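Local structure of leucyl-trna synthetase (Plasmodium knowlesi, 5FOF) at residues 215-229 with 244-256. The protein is the editing domain of the cytosolic enzyme that charges tRNA(Leu) with leucine, and probably hydrolyses wrongly charged tRNA as related editing domains do. Residues are numbered along the deposited sequence; the frame is centred on the assembly and turned at random.
Sequences SSDSADDYACLQDIR and EFLHNESFSCIQL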
loop_
_atom_site.group_PDB
_atom_site.type_symbol
_atom_site.label_atom_id
_atom_site.label_comp_id
_atom_site.label_asym_id
_atom_site.label_seq_id
_atom_site.Cartn_x
_atom_site.Cartn_y
_atom_site.Cartn_z
ATOM N N SER A 215 -1.025 13.234 0.619
ATOM C CA SER A 215 -0.205 14.431 0.681
ATOM C C SER A 215 -0.811 15.565 1.487
ATOM O O SER A 215 -0.104 16.522 1.798
ATOM C CB SER A 215 0.126 14.914 -0.732
ATOM O OG SER A 215 -1.040 15.068 -1.533
ATOM N N SER A 216 -2.102 15.476 1.813
ATOM C CA SER A 216 -2.731 16.455 2.700
ATOM C C SER A 216 -2.399 16.236 4.184
ATOM O O SER A 216 -2.240 17.207 4.916
ATOM C CB SER A 216 -4.245 16.461 2.518
ATOM O OG SER A 216 -4.811 15.187 2.809
ATOM N N ASP A 217 -2.309 14.974 4.609
ATOM C CA ASP A 217 -2.217 14.608 6.026
ATOM C C ASP A 217 -0.910 13.890 6.361
ATOM O O ASP A 217 -0.829 13.227 7.396
ATOM C CB ASP A 217 -3.390 13.696 6.408
ATOM C CG ASP A 217 -4.737 14.264 6.009
ATOM O OD1 ASP A 217 -4.923 15.497 6.122
ATOM O OD2 ASP A 217 -5.630 13.473 5.592
ATOM N N SER A 218 0.093 13.997 5.486
ATOM C CA SER A 218 1.428 13.445 5.743
ATOM C C SER A 218 2.501 14.382 5.207
ATOM O O SER A 218 2.478 14.755 4.031
ATOM C CB SER A 218 1.568 12.060 5.121
ATOM O OG SER A 218 2.933 11.677 4.947
ATOM N N ALA A 219 3.452 14.747 6.066
ATOM C CA ALA A 219 4.536 15.647 5.676
ATOM C C ALA A 219 5.478 14.965 4.700
ATOM O O ALA A 219 5.994 15.595 3.787
ATOM C CB ALA A 219 5.290 16.112 6.903
ATOM N N ASP A 220 5.674 13.666 4.900
ATOM C CA ASP A 220 6.555 12.847 4.074
ATOM C C ASP A 220 5.962 12.666 2.668
ATOM O O ASP A 220 6.682 12.744 1.663
ATOM C CB ASP A 220 6.739 11.503 4.786
ATOM C CG ASP A 220 7.796 10.612 4.151
ATOM O OD1 ASP A 220 8.748 11.111 3.500
ATOM O OD2 ASP A 220 7.684 9.377 4.321
ATOM N N ASP A 221 4.646 12.424 2.611
ATOM C CA ASP A 221 3.922 12.276 1.344
ATOM C C ASP A 221 3.903 13.605 0.574
ATOM O O ASP A 221 4.173 13.629 -0.628
ATOM C CB ASP A 221 2.473 11.772 1.562
ATOM C CG ASP A 221 2.394 10.381 2.238
ATOM O OD1 ASP A 221 3.390 9.609 2.258
ATOM O OD2 ASP A 221 1.297 10.065 2.748
ATOM N N TYR A 222 3.603 14.703 1.264
ATOM C CA TYR A 222 3.655 16.045 0.631
ATOM C C TYR A 222 5.034 16.376 0.032
ATOM O O TYR A 222 5.119 17.001 -1.024
ATOM C CB TYR A 222 3.271 17.146 1.638
ATOM C CG TYR A 222 3.109 18.540 1.045
ATOM C CD1 TYR A 222 4.193 19.408 0.926
ATOM C CD2 TYR A 222 1.860 19.005 0.637
ATOM C CE1 TYR A 222 4.042 20.687 0.394
ATOM C CE2 TYR A 222 1.701 20.276 0.106
ATOM C CZ TYR A 222 2.792 21.114 -0.016
ATOM O OH TYR A 222 2.614 22.376 -0.535
ATOM N N ALA A 223 6.092 15.977 0.729
ATOM C CA ALA A 223 7.458 16.300 0.347
ATOM C C ALA A 223 7.895 15.482 -0.849
ATOM O O ALA A 223 8.642 15.961 -1.683
ATOM C CB ALA A 223 8.403 16.041 1.517
ATOM N N CYS A 224 7.447 14.235 -0.912
ATOM C CA CYS A 224 7.775 13.375 -2.035
ATOM C C CYS A 224 7.088 13.870 -3.306
ATOM O O CYS A 224 7.702 13.882 -4.371
ATOM C CB CYS A 224 7.379 11.939 -1.741
ATOM S SG CYS A 224 7.993 10.779 -2.962
ATOM N N LEU A 225 5.822 14.269 -3.180
ATOM C CA LEU A 225 5.074 14.880 -4.281
ATOM C C LEU A 225 5.698 16.176 -4.815
ATOM O O LEU A 225 5.760 16.371 -6.026
ATOM C CB LEU A 225 3.614 15.147 -3.884
ATOM C CG LEU A 225 2.571 14.122 -4.338
ATOM C CD1 LEU A 225 1.197 14.544 -3.846
ATOM C CD2 LEU A 225 2.563 13.971 -5.862
ATOM N N GLN A 226 6.144 17.049 -3.910
ATOM C CA GLN A 226 6.804 18.321 -4.284
ATOM C C GLN A 226 8.046 18.093 -5.123
ATOM O O GLN A 226 8.208 18.690 -6.184
ATOM C CB GLN A 226 7.173 19.134 -3.042
ATOM C CG GLN A 226 5.986 19.824 -2.376
ATOM C CD GLN A 226 5.382 20.950 -3.209
ATOM O OE1 GLN A 226 5.983 21.436 -4.170
ATOM N NE2 GLN A 226 4.187 21.368 -2.834
ATOM N N ASP A 227 8.916 17.215 -4.645
ATOM C CA ASP A 227 10.096 16.819 -5.404
ATOM C C ASP A 227 9.735 16.330 -6.795
ATOM O O ASP A 227 10.363 16.736 -7.758
ATOM C CB ASP A 227 10.909 15.736 -4.670
ATOM C CG ASP A 227 11.773 16.300 -3.561
ATOM O OD1 ASP A 227 11.388 17.318 -2.947
ATOM O OD2 ASP A 227 12.836 15.703 -3.297
ATOM N N ILE A 228 8.728 15.465 -6.892
ATOM C CA ILE A 228 8.338 14.873 -8.175
ATOM C C ILE A 228 7.766 15.934 -9.132
ATOM O O ILE A 228 8.037 15.897 -10.315
ATOM C CB ILE A 228 7.355 13.697 -7.981
ATOM C CG1 ILE A 228 8.075 12.513 -7.336
ATOM C CG2 ILE A 228 6.747 13.251 -9.312
ATOM C CD1 ILE A 228 7.154 11.453 -6.753
ATOM N N ARG A 229 6.984 16.866 -8.603
ATOM C CA ARG A 229 6.453 17.978 -9.382
ATOM C C ARG A 229 7.587 18.929 -9.766
ATOM O O ARG A 229 7.757 19.227 -10.942
ATOM C CB ARG A 229 5.344 18.714 -8.607
ATOM C CG ARG A 229 4.063 17.911 -8.466
ATOM C CD ARG A 229 3.112 18.511 -7.438
ATOM N NE ARG A 229 1.931 17.665 -7.242
ATOM C CZ ARG A 229 0.900 17.955 -6.446
ATOM N NH1 ARG A 229 0.885 19.092 -5.750
ATOM N NH2 ARG A 229 -0.139 17.115 -6.350
ATOM N N GLU A 244 0.546 15.690 -16.483
ATOM C CA GLU A 244 -0.873 15.760 -16.123
ATOM C C GLU A 244 -1.305 14.783 -15.044
ATOM O O GLU A 244 -2.293 15.027 -14.387
ATOM C CB GLU A 244 -1.777 15.582 -17.353
ATOM C CG GLU A 244 -1.550 14.308 -18.174
ATOM C CD GLU A 244 -0.793 14.534 -19.485
ATOM O OE1 GLU A 244 0.083 15.441 -19.545
ATOM O OE2 GLU A 244 -1.073 13.788 -20.457
ATOM N N PHE A 245 -0.582 13.684 -14.862
ATOM C CA PHE A 245 -0.902 12.714 -13.807
ATOM C C PHE A 245 -0.398 13.084 -12.405
ATOM O O PHE A 245 -0.673 12.359 -11.452
ATOM C CB PHE A 245 -0.345 11.335 -14.166
ATOM C CG PHE A 245 -0.874 10.756 -15.461
ATOM C CD1 PHE A 245 -2.058 11.218 -16.067
ATOM C CD2 PHE A 245 -0.191 9.686 -16.058
ATOM C CE1 PHE A 245 -2.516 10.649 -17.250
ATOM C CE2 PHE A 245 -0.649 9.114 -17.238
ATOM C CZ PHE A 245 -1.812 9.595 -17.835
ATOM N N LEU A 246 0.300 14.209 -12.272
ATOM C CA LEU A 246 1.092 14.503 -11.089
ATOM C C LEU A 246 0.526 15.644 -10.287
ATOM O O LEU A 246 1.271 16.272 -9.526
ATOM C CB LEU A 246 2.510 14.894 -11.498
ATOM C CG LEU A 246 3.215 13.896 -12.394
ATOM C CD1 LEU A 246 4.527 14.487 -12.893
ATOM C CD2 LEU A 246 3.432 12.582 -11.656
ATOM N N HIS A 247 -0.766 15.937 -10.433
ATOM C CA HIS A 247 -1.336 17.081 -9.717
ATOM C C HIS A 247 -2.674 16.800 -9.035
ATOM O O HIS A 247 -3.429 17.731 -8.747
ATOM C CB HIS A 247 -1.381 18.290 -10.655
ATOM C CG HIS A 247 -0.025 18.718 -11.121
ATOM N ND1 HIS A 247 0.571 18.195 -12.253
ATOM C CD2 HIS A 247 0.868 19.593 -10.595
ATOM C CE1 HIS A 247 1.762 18.748 -12.415
ATOM N NE2 HIS A 247 1.966 19.599 -11.423
ATOM N N ASN A 248 -2.914 15.535 -8.697
ATOM C CA ASN A 248 -4.145 15.147 -8.017
ATOM C C ASN A 248 -4.261 15.792 -6.639
ATOM O O ASN A 248 -3.269 15.902 -5.900
ATOM C CB ASN A 248 -4.242 13.637 -7.835
ATOM C CG ASN A 248 -4.145 12.882 -9.141
ATOM O OD1 ASN A 248 -4.340 13.457 -10.216
ATOM N ND2 ASN A 248 -3.826 11.581 -9.055
ATOM N N GLU A 249 -5.489 16.227 -6.335
ATOM C CA GLU A 249 -5.888 16.726 -5.018
ATOM C C GLU A 249 -5.848 15.554 -4.048
ATOM O O GLU A 249 -6.059 14.414 -4.447
ATOM C CB GLU A 249 -7.330 17.293 -5.068
ATOM C CG GLU A 249 -7.797 18.057 -3.810
ATOM C CD GLU A 249 -9.229 17.742 -3.324
ATOM O OE1 GLU A 249 -10.020 17.109 -4.062
ATOM O OE2 GLU A 249 -9.576 18.140 -2.182
ATOM N N SER A 250 -5.556 15.855 -2.789
ATOM C CA SER A 250 -5.709 14.928 -1.691
ATOM C C SER A 250 -6.624 15.605 -0.693
ATOM O O SER A 250 -6.249 16.609 -0.102
ATOM C CB SER A 250 -4.344 14.663 -1.047
ATOM O OG SER A 250 -4.449 13.952 0.175
ATOM N N PHE A 251 -7.825 15.070 -0.507
ATOM C CA PHE A 251 -8.728 15.580 0.514
ATOM C C PHE A 251 -8.087 15.470 1.910
ATOM O O PHE A 251 -7.640 14.393 2.308
ATOM C CB PHE A 251 -10.053 14.803 0.495
ATOM C CG PHE A 251 -11.148 15.455 1.305
ATOM C CD1 PHE A 251 -11.200 15.313 2.694
ATOM C CD2 PHE A 251 -12.131 16.221 0.676
ATOM C CE1 PHE A 251 -12.202 15.929 3.432
ATOM C CE2 PHE A 251 -13.135 16.836 1.412
ATOM C CZ PHE A 251 -13.173 16.690 2.793
ATOM N N SER A 252 -8.068 16.568 2.658
ATOM C CA SER A 252 -7.457 16.584 3.983
ATOM C C SER A 252 -8.425 16.048 4.995
ATOM O O SER A 252 -9.458 16.661 5.232
ATOM C CB SER A 252 -7.033 17.983 4.389
ATOM O OG SER A 252 -6.382 17.938 5.640
ATOM N N CYS A 253 -8.074 14.909 5.599
ATOM C CA CYS A 253 -8.954 14.204 6.528
ATOM C C CYS A 253 -8.820 14.635 7.990
ATOM O O CYS A 253 -9.615 14.192 8.808
ATOM C CB CYS A 253 -8.718 12.692 6.435
ATOM S SG CYS A 253 -8.801 12.043 4.756
ATOM N N ILE A 254 -7.820 15.466 8.320
ATOM C CA ILE A 254 -7.472 15.771 9.724
ATOM C C ILE A 254 -7.222 17.281 9.992
ATOM O O ILE A 254 -6.460 17.918 9.272
ATOM C CB ILE A 254 -6.243 14.936 10.190
ATOM C CG1 ILE A 254 -6.518 13.432 10.023
ATOM C CG2 ILE A 254 -5.904 15.250 11.648
ATOM C CD1 ILE A 254 -5.461 12.497 10.589
ATOM N N GLN A 255 -7.864 17.810 11.040
ATOM C CA GLN A 255 -7.692 19.189 11.542
ATOM C C GLN A 255 -6.878 19.147 12.818
ATOM O O GLN A 255 -7.064 18.240 13.625
ATOM C CB GLN A 255 -9.045 19.794 11.961
ATOM C CG GLN A 255 -9.890 20.425 10.872
ATOM C CD GLN A 255 -11.387 20.402 11.186
ATOM O OE1 GLN A 255 -11.814 19.942 12.247
ATOM N NE2 GLN A 255 -12.192 20.884 10.243
ATOM N N LEU A 256 -6.033 20.153 13.032
ATOM C CA LEU A 256 -5.412 20.399 14.340
ATOM C C LEU A 256 -5.955 21.714 14.954
ATOM O O LEU A 256 -6.417 22.585 14.209
ATOM C CB LEU A 256 -3.892 20.429 14.192
ATOM C CG LEU A 256 -3.232 19.057 14.025
ATOM C CD1 LEU A 256 -1.804 19.194 13.509
ATOM C CD2 LEU A 256 -3.249 18.267 15.328
#
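The Arg229 guanidinium has His247 CD2 over one face. Asn248 O lies at its edge, in plane; Leu246 O is also at the edge but tilted out of the plane. The His247 ring plane is turned only 20° from the guanidinium, and the two side chains run alongside each other in opposite senses. Arg229 reaches this place on a chain extended from CG to NE. Arg229 NE donates to Leu246 O at 2.8 Å. The bond is bent (134° at the hydrogen), although the donor lies in the carbonyl plane. Beside this bond, Ile228 CG2 touches Leu246 CD2 at 4.1 Å, and the two side chains cross at about a right angle. Leu197 of strand 194-198 packs against both.

The other half of the contact is the turn before helix 219-230. The carboxylate of Asp217 takes two bonds from 252-253. Cys253 N donates to Asp217 OD2 at 2.8 Å, on the syn lone pair. Ser252 OG donates to Asp217 OD1 at 2.9 Å, nearly along its C-O axis; this hydroxyl also bonds Asn262 N. Asp217 CG lies beside its own backbone N (chi1 -52°), which turns the carboxylate to the chain at 252-253. Ser216 N donates to Ser250 OG at 3.2 Å, and the same hydroxyl is hydrogen-bonded to Gly91 O. Ser216 OG gives a bond to Phe251 O at 3.0 Å, from above the carbonyl plane. The helix itself begins with Ser218 as N-cap, its OG accepting from Asp221 N.

Within the editing domain, the contact ties the mostly loop segment 244-256 to helix 219-230 and the loop before it. Arg229 grips Leu246; Ser216 and Asp217, just before the helix, grip 250-253. Two bonds to Asp217 fix the rotation of its buried carboxylate and probably help to stabilise its negative charge.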